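Local coordinates for catalase (Bacillus pumilus, PDB 4QOP), which breaks hydrogen peroxide down to water and oxygen as a haem-dependent, four-subunit enzyme, at the interface of chains A and B. Sequence-based numbering; all coordinates share one arbitrary frame. Chains: chain A/B, Catalase.

The interface of chains A and B. Residues chain A 367-369, 383; chain B 148, 154.
B:His148, on the helix 143-150, pushes its imidazole against loop residues of chain A, and its ND1 donates a hydrogen bond to the backbone O of A:Asn383 (2.7 Å, 150° at H). The acceptor lies in the ring plane and the donor in the plane of the carbonyl, approaching nearer to the C=O axis than to a lone-pair direction. The patch is part of a two-fold interface within the catalase tetramer, and its twin recurs with the chains exchanged.

From its root outward, the histidine meets a succession of partners. CB packs against the side-chain amide of A:Asn383, 3.7 Å from CG. The ring then leaves CB anti to the carbonyl carbon and beside the backbone N (chi1 -76°), and its turn about CB-CG, with ND1 anti to CA, aims ND1 at the asparagine carbonyl. CG of the ring lies beside that same carbonyl oxygen. A second carbonyl, O of A:Asn367, stands in plane at the ring edge, 3.2 Å from ND1 but well to the side of its N-H, at most a weak secondary contact. CD2 faces NE2 of A:Gln369. At the tip, NE2 lies beneath the carboxamide of A:Gln369, whose NE2 is 3.6 Å away, above one ring face and displaced toward the rim, with amide and ring planes 30° apart. An alanine here would probably leave the A:Asn383 carbonyl without its donor and the A:Gln369 amide without the ring it stacks on.

The glutamine amide is steadied from its own chain: ND2 of A:Asn383 donates to OE1 of A:Gln369 at 2.8 Å, approaching from above the carbonyl plane. Folded between backbone N and carbonyl carbon, the asparagine side chain brings that same ND2 toward B:Pro154, 3.8 Å from CG of the pyrrolidine. A water completes the link between chains, lying 3.2 Å from ND2 of A:Asn383 and 2.6 Å from the backbone O of B:His148.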
loop_
_atom_site.group_PDB
_atom_site.type_symbol
_atom_site.label_atom_id
_atom_site.label_comp_id
_atom_site.label_asym_id
_atom_site.label_seq_id
_atom_site.Cartn_x
_atom_site.Cartn_y
_atom_site.Cartn_z
ATOM N N ASN A 367 -18.375 9.571 -12.667
ATOM C CA ASN A 367 -18.535 8.134 -12.844
ATOM C C ASN A 367 -17.348 7.303 -12.343
ATOM O O ASN A 367 -17.232 6.129 -12.678
ATOM C CB ASN A 367 -18.830 7.883 -14.327
ATOM C CG ASN A 367 -20.251 8.354 -14.729
ATOM O OD1 ASN A 367 -20.442 9.050 -15.743
ATOM N ND2 ASN A 367 -21.230 7.999 -13.929
ATOM N N GLN A 368 -16.464 7.904 -11.554
ATOM C CA GLN A 368 -15.323 7.203 -10.953
ATOM C C GLN A 368 -15.883 6.305 -9.847
ATOM O O GLN A 368 -16.970 6.577 -9.342
ATOM C CB GLN A 368 -14.340 8.210 -10.338
ATOM C CG GLN A 368 -13.682 9.163 -11.338
ATOM C CD GLN A 368 -12.626 10.087 -10.739
ATOM O OE1 GLN A 368 -12.056 9.813 -9.678
ATOM N NE2 GLN A 368 -12.448 11.228 -11.358
ATOM N N GLN A 369 -15.178 5.252 -9.494
ATOM C CA GLN A 369 -15.674 4.371 -8.444
ATOM C C GLN A 369 -14.565 3.652 -7.762
ATOM O O GLN A 369 -13.463 3.478 -8.339
ATOM C CB GLN A 369 -16.672 3.338 -9.021
ATOM C CG GLN A 369 -15.998 2.315 -9.917
ATOM C CD GLN A 369 -16.960 1.324 -10.537
ATOM O OE1 GLN A 369 -18.199 1.446 -10.424
ATOM N NE2 GLN A 369 -16.407 0.334 -11.189
ATOM N N ASN A 383 -22.664 4.064 -14.118
ATOM C CA ASN A 383 -21.310 4.550 -13.821
ATOM C C ASN A 383 -20.532 4.745 -15.109
ATOM O O ASN A 383 -19.314 4.599 -15.141
ATOM C CB ASN A 383 -20.600 3.584 -12.868
ATOM C CG ASN A 383 -20.517 2.188 -13.428
ATOM O OD1 ASN A 383 -21.022 1.898 -14.531
ATOM N ND2 ASN A 383 -19.870 1.306 -12.699
ATOM N N HIS B 148 -16.707 0.412 -17.674
ATOM C CA HIS B 148 -17.750 0.411 -16.659
ATOM C C HIS B 148 -19.060 -0.191 -17.213
ATOM O O HIS B 148 -19.744 -0.905 -16.490
ATOM C CB HIS B 148 -17.976 1.842 -16.066
ATOM C CG HIS B 148 -16.918 2.303 -15.089
ATOM N ND1 HIS B 148 -17.026 3.466 -14.360
ATOM C CD2 HIS B 148 -15.741 1.740 -14.724
ATOM C CE1 HIS B 148 -15.967 3.606 -13.577
ATOM N NE2 HIS B 148 -15.181 2.554 -13.758
ATOM N N PRO B 154 -22.604 -2.520 -11.058
ATOM C CA PRO B 154 -22.035 -2.201 -9.739
ATOM C C PRO B 154 -22.894 -2.515 -8.555
ATOM O O PRO B 154 -22.404 -2.462 -7.383
ATOM C CB PRO B 154 -21.762 -0.685 -9.823
ATOM C CG PRO B 154 -22.778 -0.202 -10.788
ATOM C CD PRO B 154 -22.840 -1.298 -11.841
HETATM O O HOH W 1 -19.856 -1.597 -13.952
#